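Local coordinates for protein mosquitocidal toxin (Bacillus sphaericus, PDB 2CB4) that probably transfers ADP-ribose from NAD to target proteins, as the catalytic domain of a mosquito-killing bacterial toxin, at residues 76-81 and 126-131; 153-158 and 192-197. The protein carries 1 engineered substitution. All coordinates share one frame; numbering follows the deposited sequence.

How the interactions relate
Following the chain from its N terminus, residues 76-81 lie on strand 78-82, and interaction 1 closes when the chain returns at 126-131 after a 44-residue excursion that includes helices 86-92 and 111-117. Interaction 2 opens only afterwards: strand 150-156 carries 153-158, and 33 residues later 192-197 comes back beside it. The two loops therefore follow one another in series, neither nesting nor crossing. In space they join, because strands 78-82 and 150-156 are antiparallel neighbours, giving the sheet order 123-131, 78-82, 150-156, 192-199. The seam is reinforced by a salt bridge from Arg77 NE to Glu155 OE2 at 2.8 Å and by Trp81 packing on Arg153.

Interaction 1: 76-81 and 126-131; sequences HRLLRW and TTRARY
Arg77 and Tyr131 bring the two flat groups of this contact together, crossing at about a right angle with guanidinium and ring planes 59° apart. The phenol oxygen approaches the guanidinium obliquely, and Arg77 NH1 gives Tyr131 OH a weak, bent hydrogen bond of 3.1 Å. Ala129 also comes in obliquely, its CB 3.5 Å from Arg77 NH1. One face of the guanidinium has Leu79 CD2 lying 4.1 Å above its plane, displaced toward the rim. With CG anti to the backbone N (chi1 -173°), the Arg77 chain then runs extended past Ala129. The stronger partners of this arginine are Glu155 and Glu137, both in salt bridges, so the tyrosine adds only a minor hold.

The backbones pair antiparallel. Leu79 and Thr127 exchange two hydrogen bonds, Leu79 N to Thr127 O and Thr127 N to Leu79 O, each 2.8 Å long. The pairing continues where Ala129 N donates to Arg77 O at 3.0 Å in a nearly straight bond (170°). A water accepting from Arg128 NE sits beside the same Arg77 carbonyl, while the Arg128 guanidinium has its stronger partner in Glu75.

Leu79 and Thr127 put their side chains on one face, where Leu79 CG also meets Ala129 CB at 4.2 Å. Leu78 crosses Thr126 obliquely, its CD1 3.7 Å from Thr126 OG1; that hydroxyl is hydrogen-bonded to the backbone oxygen of Ile181, and Phe183 packs on both residues. Arg80, beside Thr126, is salt-bridged to Asp256 and Asp82. Strand 78-82, with Arg80, paired with the Thr126-Thr127 strand matches the arginine and STT-like elements of the R-S-E ADP-ribosyltransferases, so Arg80 is probably the motif arginine of the NAD site.

Interaction 2: 153-158 and 192-197; sequences RYEIFA and IRSTYE
Glu155 is clamped by two residues of the neighbouring antiparallel strand, Arg193 and Ser194. Its CG stands anti to the backbone N (chi1 178°) and the chain stays extended beyond it, carrying the carboxylate across to 192-197. Arg193 bends at chi3 (77°) and grips side-on: NE donates to Glu155 OE1 at 3.0 Å and NH2 to Glu155 OE2 at 2.9 Å, together a salt bridge. Ser194 OG donates to Glu155 OE1 at 2.7 Å, and this hydroxyl and Arg193 NE come from opposite faces of the carboxylate plane. Since Arg77 also salt-bridges OE2, the two arginines would tend to keep this buried acid ionised. Phe157 CE2 lies 3.5 Å above the Arg193 guanidinium plane, over its centre.

On the sheet face that carries Glu155 and Ser194, Arg153 and Tyr196 run side by side, pointing the same way; Tyr196 CE2 covers one guanidinium face, 3.5 Å from Arg153 NH2, with the two planes only 20° apart. A water accepting a weak bond from Arg153 NH2 donates to Tyr196 OH, which is also hydrogen-bonded to the backbone oxygen of Ser222.

The other face holds Tyr154, Thr195, Ile156 and Ile192. Thr195 OG1 lies 3.3 Å above the Tyr154 ring plane, over its centre, but gives a weak hydrogen bond to Arg153 O; Thr195 CB makes a CH-pi contact. Tyr154 CD1 meets Ile192 CG2 at 3.7 Å, and helix 86-92 packs against both residues. Arg153 and Tyr196 exchange backbone bonds, pairing strands 150-156 and 192-199 antiparallel in the sheet of the ADP-ribosyltransferase fold.

Interaction 1: 76-81 and 126-131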
ATOM      1  N   HIS A  76     -34.682 -11.119  36.129  1.00 32.12           N
ATOM      2  CA  HIS A  76     -34.069 -10.384  35.019  1.00 31.42           C
ATOM      3  C   HIS A  76     -32.546 -10.524  34.926  1.00 31.29           C
ATOM      4  O   HIS A  76     -31.907  -9.872  34.107  1.00 29.29           O
ATOM      5  CB  HIS A  76     -34.497  -8.899  35.035  1.00 32.86           C
ATOM      6  CG  HIS A  76     -35.957  -8.725  34.794  1.00 37.00           C
ATOM      7  ND1 HIS A  76     -36.878  -8.713  35.823  1.00 38.65           N
ATOM      8  CD2 HIS A  76     -36.667  -8.670  33.641  1.00 38.73           C
ATOM      9  CE1 HIS A  76     -38.092  -8.624  35.310  1.00 37.99           C
ATOM     10  NE2 HIS A  76     -37.992  -8.604  33.990  1.00 38.43           N
ATOM     11  N   ARG A  77     -31.998 -11.390  35.769  1.00 27.20           N
ATOM     12  CA  ARG A  77     -30.578 -11.660  35.833  1.00 27.08           C
ATOM     13  C   ARG A  77     -30.148 -12.526  34.642  1.00 32.03           C
ATOM     14  O   ARG A  77     -30.638 -13.670  34.450  1.00 31.40           O
ATOM     15  CB  ARG A  77     -30.244 -12.368  37.140  1.00 25.04           C
ATOM     16  CG  ARG A  77     -28.756 -12.551  37.374  1.00 24.87           C
ATOM     17  CD  ARG A  77     -28.508 -12.942  38.803  1.00 24.06           C
ATOM     18  NE  ARG A  77     -27.092 -13.167  39.081  1.00 29.17           N
ATOM     19  CZ  ARG A  77     -26.528 -14.363  39.183  1.00 42.79           C
ATOM     20  NH1 ARG A  77     -27.257 -15.462  39.039  1.00 33.53           N
ATOM     21  NH2 ARG A  77     -25.228 -14.465  39.446  1.00 29.85           N
ATOM     22  N   LEU A  78     -29.251 -11.961  33.837  1.00 27.39           N
ATOM     23  CA  LEU A  78     -28.744 -12.641  32.638  1.00 26.18           C
ATOM     24  C   LEU A  78     -27.268 -13.020  32.804  1.00 28.90           C
ATOM     25  O   LEU A  78     -26.522 -12.413  33.588  1.00 27.64           O
ATOM     26  CB  LEU A  78     -28.921 -11.759  31.403  1.00 25.54           C
ATOM     27  CG  LEU A  78     -30.339 -11.271  31.115  1.00 28.66           C
ATOM     28  CD1 LEU A  78     -30.292 -10.208  30.015  1.00 27.66           C
ATOM     29  CD2 LEU A  78     -31.176 -12.480  30.673  1.00 28.18           C
ATOM     30  N   LEU A  79     -26.864 -14.041  32.066  1.00 25.34           N
ATOM     31  CA  LEU A  79     -25.498 -14.537  32.117  1.00 24.73           C
ATOM     32  C   LEU A  79     -24.937 -14.693  30.722  1.00 28.69           C
ATOM     33  O   LEU A  79     -25.655 -14.991  29.771  1.00 28.35           O
ATOM     34  CB  LEU A  79     -25.457 -15.920  32.805  1.00 24.32           C
ATOM     35  CG  LEU A  79     -26.066 -16.070  34.205  1.00 27.63           C
ATOM     36  CD1 LEU A  79     -26.048 -17.559  34.561  1.00 26.98           C
ATOM     37  CD2 LEU A  79     -25.267 -15.238  35.229  1.00 25.55           C
ATOM     38  N   ARG A  80     -23.630 -14.531  30.616  1.00 25.48           N
ATOM     39  CA  ARG A  80     -22.936 -14.736  29.348  1.00 24.06           C
ATOM     40  C   ARG A  80     -21.574 -15.372  29.585  1.00 26.97           C
ATOM     41  O   ARG A  80     -20.748 -14.834  30.310  1.00 26.65           O
ATOM     42  CB  ARG A  80     -22.783 -13.456  28.522  1.00 19.78           C
ATOM     43  CG  ARG A  80     -21.986 -13.741  27.299  1.00 20.55           C
ATOM     44  CD  ARG A  80     -22.081 -12.683  26.241  1.00 25.72           C
ATOM     45  NE  ARG A  80     -21.048 -12.930  25.250  1.00 23.43           N
ATOM     46  CZ  ARG A  80     -21.239 -13.445  24.040  1.00 34.51           C
ATOM     47  NH1 ARG A  80     -22.451 -13.742  23.600  1.00 26.95           N
ATOM     48  NH2 ARG A  80     -20.197 -13.635  23.256  1.00 24.71           N
ATOM     49  N   TRP A  81     -21.361 -16.524  28.964  1.00 24.03           N
ATOM     50  CA  TRP A  81     -20.098 -17.250  29.034  1.00 23.14           C
ATOM     51  C   TRP A  81     -19.227 -16.656  27.943  1.00 26.24           C
ATOM     52  O   TRP A  81     -19.642 -16.577  26.786  1.00 24.63           O
ATOM     53  CB  TRP A  81     -20.332 -18.726  28.713  1.00 21.19           C
ATOM     54  CG  TRP A  81     -21.088 -19.423  29.810  1.00 21.29           C
ATOM     55  CD1 TRP A  81     -22.449 -19.719  29.842  1.00 23.34           C
ATOM     56  CD2 TRP A  81     -20.534 -19.960  31.019  1.00 20.62           C
ATOM     57  NE1 TRP A  81     -22.758 -20.365  31.011  1.00 21.94           N
ATOM     58  CE2 TRP A  81     -21.616 -20.525  31.762  1.00 23.63           C
ATOM     59  CE3 TRP A  81     -19.248 -19.966  31.583  1.00 21.01           C
ATOM     60  CZ2 TRP A  81     -21.428 -21.134  33.015  1.00 22.17           C
ATOM     61  CZ3 TRP A  81     -19.064 -20.592  32.826  1.00 21.79           C
ATOM     62  CH2 TRP A  81     -20.148 -21.178  33.516  1.00 22.14           C
ATOM     63  N   THR A 126     -27.290 -13.932  25.483  1.00 34.03           N
ATOM     64  CA  THR A 126     -27.149 -14.096  26.939  1.00 33.32           C
ATOM     65  C   THR A 126     -28.109 -15.267  27.247  1.00 33.03           C
ATOM     66  O   THR A 126     -28.916 -15.659  26.442  1.00 31.36           O
ATOM     67  CB  THR A 126     -27.475 -12.817  27.742  1.00 32.88           C
ATOM     68  OG1 THR A 126     -28.845 -12.503  27.516  1.00 38.29           O
ATOM     69  CG2 THR A 126     -26.588 -11.589  27.222  1.00 23.24           C
ATOM     70  N   THR A 127     -27.970 -15.869  28.417  1.00 27.73           N
ATOM     71  CA  THR A 127     -28.824 -16.950  28.842  1.00 27.31           C
ATOM     72  C   THR A 127     -29.319 -16.543  30.238  1.00 31.70           C
ATOM     73  O   THR A 127     -28.642 -15.837  30.969  1.00 29.38           O
ATOM     74  CB  THR A 127     -28.088 -18.344  28.826  1.00 30.38           C
ATOM     75  OG1 THR A 127     -29.022 -19.389  29.132  1.00 35.06           O
ATOM     76  CG2 THR A 127     -26.949 -18.400  29.844  1.00 22.01           C
ATOM     77  N   ARG A 128     -30.513 -16.981  30.599  1.00 30.64           N
ATOM     78  CA  ARG A 128     -31.073 -16.628  31.901  1.00 29.74           C
ATOM     79  C   ARG A 128     -30.463 -17.370  33.054  1.00 31.16           C
ATOM     80  O   ARG A 128     -30.185 -18.558  32.946  1.00 29.55           O
ATOM     81  CB  ARG A 128     -32.587 -16.873  31.912  1.00 29.14           C
ATOM     82  CG  ARG A 128     -33.344 -16.211  30.752  1.00 37.81           C
ATOM     83  CD  ARG A 128     -34.840 -16.391  30.903  1.00 38.85           C
ATOM     84  NE  ARG A 128     -35.337 -15.676  32.068  1.00 55.07           N
ATOM     85  CZ  ARG A 128     -36.388 -16.042  32.799  1.00 71.86           C
ATOM     86  NH1 ARG A 128     -37.074 -17.127  32.487  1.00 69.04           N
ATOM     87  NH2 ARG A 128     -36.753 -15.315  33.851  1.00 48.33           N
ATOM     88  N   ALA A 129     -30.294 -16.669  34.183  1.00 28.19           N
ATOM     89  CA  ALA A 129     -29.826 -17.308  35.405  1.00 28.18           C
ATOM     90  C   ALA A 129     -31.000 -18.265  35.811  1.00 34.45           C
ATOM     91  O   ALA A 129     -32.182 -17.973  35.560  1.00 33.47           O
ATOM     92  CB  ALA A 129     -29.570 -16.265  36.479  1.00 28.16           C
ATOM     93  N   ARG A 130     -30.675 -19.417  36.389  1.00 32.75           N
ATOM     94  CA  ARG A 130     -31.687 -20.394  36.759  1.00 32.70           C
ATOM     95  C   ARG A 130     -31.817 -20.565  38.257  1.00 37.64           C
ATOM     96  O   ARG A 130     -30.824 -20.597  38.987  1.00 36.81           O
ATOM     97  CB  ARG A 130     -31.378 -21.740  36.134  1.00 31.14           C
ATOM     98  CG  ARG A 130     -31.530 -21.786  34.650  1.00 33.14           C
ATOM     99  CD  ARG A 130     -31.038 -23.139  34.186  1.00 39.07           C
ATOM    100  NE  ARG A 130     -32.097 -24.129  34.285  1.00 39.10           N
ATOM    101  CZ  ARG A 130     -32.036 -25.278  34.955  1.00 46.72           C
ATOM    102  NH1 ARG A 130     -30.954 -25.672  35.609  1.00 31.46           N
ATOM    103  NH2 ARG A 130     -33.088 -26.070  34.936  1.00 31.87           N
ATOM    104  N   TYR A 131     -33.063 -20.688  38.708  1.00 35.77           N
ATOM    105  CA  TYR A 131     -33.353 -20.824  40.137  1.00 35.17           C
ATOM    106  C   TYR A 131     -34.290 -21.967  40.404  1.00 40.67           C
ATOM    107  O   TYR A 131     -35.091 -22.325  39.547  1.00 39.57           O
ATOM    108  CB  TYR A 131     -33.965 -19.506  40.649  1.00 34.28           C
ATOM    109  CG  TYR A 131     -32.978 -18.371  40.553  1.00 33.35           C
ATOM    110  CD1 TYR A 131     -32.063 -18.132  41.590  1.00 35.74           C
ATOM    111  CD2 TYR A 131     -32.877 -17.612  39.399  1.00 32.70           C
ATOM    112  CE1 TYR A 131     -31.104 -17.138  41.483  1.00 36.26           C
ATOM    113  CE2 TYR A 131     -31.915 -16.596  39.282  1.00 33.35           C
ATOM    114  CZ  TYR A 131     -31.028 -16.387  40.315  1.00 40.16           C
ATOM    115  OH  TYR A 131     -30.095 -15.393  40.217  1.00 42.00           O
TER
HETATM  116  O   HOH W   1     -33.435 -13.814  33.252  1.00 25.59           O

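Interaction 2: 153-158 and 192-197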
ATOM      1  N   ARG A 153     -17.914 -16.084  33.327  1.00 24.42           N
ATOM      2  CA  ARG A 153     -19.368 -16.094  33.323  1.00 23.29           C
ATOM      3  C   ARG A 153     -19.782 -14.703  33.796  1.00 26.31           C
ATOM      4  O   ARG A 153     -19.718 -14.395  34.983  1.00 26.06           O
ATOM      5  CB  ARG A 153     -19.925 -17.161  34.271  1.00 22.13           C
ATOM      6  CG  ARG A 153     -21.420 -17.511  33.968  1.00 24.18           C
ATOM      7  CD  ARG A 153     -21.954 -18.371  35.108  1.00 28.54           C
ATOM      8  NE  ARG A 153     -22.372 -17.506  36.178  1.00 37.89           N
ATOM      9  CZ  ARG A 153     -23.232 -17.836  37.119  1.00 47.41           C
ATOM     10  NH1 ARG A 153     -23.753 -19.045  37.146  1.00 31.55           N
ATOM     11  NH2 ARG A 153     -23.558 -16.944  38.036  1.00 37.70           N
ATOM     12  N   TYR A 154     -20.154 -13.855  32.849  1.00 22.01           N
ATOM     13  CA  TYR A 154     -20.555 -12.492  33.143  1.00 21.52           C
ATOM     14  C   TYR A 154     -22.007 -12.414  33.577  1.00 25.46           C
ATOM     15  O   TYR A 154     -22.866 -13.126  33.022  1.00 23.39           O
ATOM     16  CB  TYR A 154     -20.314 -11.576  31.913  1.00 22.50           C
ATOM     17  CG  TYR A 154     -18.835 -11.365  31.619  1.00 24.70           C
ATOM     18  CD1 TYR A 154     -18.144 -10.297  32.191  1.00 26.39           C
ATOM     19  CD2 TYR A 154     -18.113 -12.261  30.784  1.00 24.95           C
ATOM     20  CE1 TYR A 154     -16.788 -10.098  31.953  1.00 26.39           C
ATOM     21  CE2 TYR A 154     -16.732 -12.061  30.534  1.00 24.80           C
ATOM     22  CZ  TYR A 154     -16.096 -10.981  31.138  1.00 29.48           C
ATOM     23  OH  TYR A 154     -14.778 -10.770  30.940  1.00 26.70           O
ATOM     24  N   GLU A 155     -22.258 -11.522  34.549  1.00 22.76           N
ATOM     25  CA  GLU A 155     -23.579 -11.242  35.117  1.00 22.54           C
ATOM     26  C   GLU A 155     -24.057  -9.898  34.580  1.00 26.96           C
ATOM     27  O   GLU A 155     -23.397  -8.869  34.733  1.00 26.60           O
ATOM     28  CB  GLU A 155     -23.517 -11.209  36.646  1.00 23.58           C
ATOM     29  CG  GLU A 155     -24.838 -10.866  37.316  1.00 26.59           C
ATOM     30  CD  GLU A 155     -24.649 -10.510  38.770  1.00 38.14           C
ATOM     31  OE1 GLU A 155     -23.705  -9.755  39.093  1.00 26.78           O
ATOM     32  OE2 GLU A 155     -25.404 -11.037  39.609  1.00 34.36           O
ATOM     33  N   ILE A 156     -25.214  -9.927  33.941  1.00 23.86           N
ATOM     34  CA  ILE A 156     -25.776  -8.752  33.284  1.00 22.55           C
ATOM     35  C   ILE A 156     -27.217  -8.402  33.730  1.00 27.12           C
ATOM     36  O   ILE A 156     -28.039  -9.295  33.988  1.00 26.68           O
ATOM     37  CB  ILE A 156     -25.813  -9.072  31.738  1.00 24.08           C
ATOM     38  CG1 ILE A 156     -24.401  -9.411  31.230  1.00 23.55           C
ATOM     39  CG2 ILE A 156     -26.503  -7.967  30.925  1.00 22.26           C
ATOM     40  CD1 ILE A 156     -24.369 -10.372  30.084  1.00 21.52           C
ATOM     41  N   PHE A 157     -27.505  -7.101  33.762  1.00 23.93           N
ATOM     42  CA  PHE A 157     -28.848  -6.539  34.049  1.00 23.25           C
ATOM     43  C   PHE A 157     -28.916  -5.399  33.060  1.00 26.82           C
ATOM     44  O   PHE A 157     -28.249  -4.402  33.214  1.00 26.19           O
ATOM     45  CB  PHE A 157     -28.976  -6.008  35.476  1.00 24.02           C
ATOM     46  CG  PHE A 157     -28.936  -7.097  36.532  1.00 24.85           C
ATOM     47  CD1 PHE A 157     -30.086  -7.832  36.833  1.00 26.65           C
ATOM     48  CD2 PHE A 157     -27.745  -7.400  37.200  1.00 24.74           C
ATOM     49  CE1 PHE A 157     -30.052  -8.817  37.812  1.00 27.07           C
ATOM     50  CE2 PHE A 157     -27.711  -8.381  38.170  1.00 27.71           C
ATOM     51  CZ  PHE A 157     -28.878  -9.092  38.481  1.00 26.11           C
ATOM     52  N   ALA A 158     -29.683  -5.591  32.000  1.00 22.79           N
ATOM     53  CA  ALA A 158     -29.760  -4.623  30.928  1.00 22.59           C
ATOM     54  C   ALA A 158     -31.215  -4.382  30.529  1.00 31.14           C
ATOM     55  O   ALA A 158     -32.083  -5.245  30.711  1.00 33.67           O
ATOM     56  CB  ALA A 158     -28.970  -5.207  29.677  1.00 22.35           C
ATOM     57  N   ILE A 192     -23.051  -4.641  32.893  1.00 23.73           N
ATOM     58  CA  ILE A 192     -22.358  -5.856  33.311  1.00 22.64           C
ATOM     59  C   ILE A 192     -21.884  -5.615  34.723  1.00 26.84           C
ATOM     60  O   ILE A 192     -21.015  -4.775  34.977  1.00 26.41           O
ATOM     61  CB  ILE A 192     -21.190  -6.232  32.339  1.00 24.36           C
ATOM     62  CG1 ILE A 192     -21.635  -6.030  30.875  1.00 23.32           C
ATOM     63  CG2 ILE A 192     -20.713  -7.659  32.598  1.00 22.83           C
ATOM     64  CD1 ILE A 192     -20.538  -6.290  29.833  1.00 22.67           C
ATOM     65  N   ARG A 193     -22.515  -6.317  35.656  1.00 23.71           N
ATOM     66  CA  ARG A 193     -22.224  -6.119  37.058  1.00 23.56           C
ATOM     67  C   ARG A 193     -20.983  -6.801  37.597  1.00 27.11           C
ATOM     68  O   ARG A 193     -20.276  -6.258  38.438  1.00 26.26           O
ATOM     69  CB  ARG A 193     -23.439  -6.513  37.929  1.00 22.11           C
ATOM     70  CG  ARG A 193     -23.187  -6.126  39.412  1.00 26.39           C
ATOM     71  CD  ARG A 193     -24.454  -6.084  40.214  1.00 30.20           C
ATOM     72  NE  ARG A 193     -24.898  -7.429  40.536  1.00 35.06           N
ATOM     73  CZ  ARG A 193     -25.974  -7.713  41.252  1.00 41.36           C
ATOM     74  NH1 ARG A 193     -26.712  -6.742  41.740  1.00 29.92           N
ATOM     75  NH2 ARG A 193     -26.310  -8.974  41.488  1.00 26.67           N
ATOM     76  N   SER A 194     -20.750  -8.029  37.159  1.00 23.81           N
ATOM     77  CA  SER A 194     -19.617  -8.775  37.665  1.00 23.05           C
ATOM     78  C   SER A 194     -19.303  -9.932  36.740  1.00 25.38           C
ATOM     79  O   SER A 194     -19.986 -10.166  35.746  1.00 24.33           O
ATOM     80  CB  SER A 194     -19.992  -9.342  39.056  1.00 25.16           C
ATOM     81  OG  SER A 194     -21.057 -10.312  38.967  1.00 28.41           O
ATOM     82  N   THR A 195     -18.293 -10.695  37.109  1.00 22.10           N
ATOM     83  CA  THR A 195     -17.970 -11.903  36.367  1.00 22.12           C
ATOM     84  C   THR A 195     -17.220 -12.877  37.260  1.00 26.94           C
ATOM     85  O   THR A 195     -16.512 -12.475  38.180  1.00 26.88           O
ATOM     86  CB  THR A 195     -17.201 -11.642  35.024  1.00 25.96           C
ATOM     87  OG1 THR A 195     -17.241 -12.836  34.227  1.00 26.00           O
ATOM     88  CG2 THR A 195     -15.738 -11.260  35.269  1.00 19.29           C
ATOM     89  N   TYR A 196     -17.402 -14.160  37.000  1.00 24.74           N
ATOM     90  CA  TYR A 196     -16.675 -15.199  37.703  1.00 24.70           C
ATOM     91  C   TYR A 196     -15.567 -15.606  36.744  1.00 25.73           C
ATOM     92  O   TYR A 196     -15.835 -15.879  35.573  1.00 23.73           O
ATOM     93  CB  TYR A 196     -17.511 -16.462  37.858  1.00 27.22           C
ATOM     94  CG  TYR A 196     -18.559 -16.392  38.905  1.00 32.94           C
ATOM     95  CD1 TYR A 196     -18.526 -15.415  39.885  1.00 35.72           C
ATOM     96  CD2 TYR A 196     -19.593 -17.304  38.918  1.00 35.34           C
ATOM     97  CE1 TYR A 196     -19.514 -15.340  40.855  1.00 38.34           C
ATOM     98  CE2 TYR A 196     -20.567 -17.262  39.896  1.00 37.34           C
ATOM     99  CZ  TYR A 196     -20.526 -16.276  40.861  1.00 45.59           C
ATOM    100  OH  TYR A 196     -21.515 -16.233  41.810  1.00 47.35           O
ATOM    101  N   GLU A 197     -14.345 -15.707  37.249  1.00 22.64           N
ATOM    102  CA  GLU A 197     -13.233 -16.189  36.445  1.00 21.76           C
ATOM    103  C   GLU A 197     -13.012 -17.652  36.846  1.00 24.95           C
ATOM    104  O   GLU A 197     -12.686 -17.950  37.992  1.00 22.01           O
ATOM    105  CB  GLU A 197     -11.966 -15.389  36.731  1.00 22.61           C
ATOM    106  CG  GLU A 197     -10.758 -15.920  36.016  1.00 25.93           C
ATOM    107  CD  GLU A 197      -9.559 -15.004  36.134  1.00 36.41           C
ATOM    108  OE1 GLU A 197      -9.697 -13.863  36.624  1.00 27.79           O
ATOM    109  OE2 GLU A 197      -8.470 -15.432  35.734  1.00 26.65           O
TER
HETATM  110  O   HOH W   2     -23.920 -16.913  40.742  1.00 36.80           O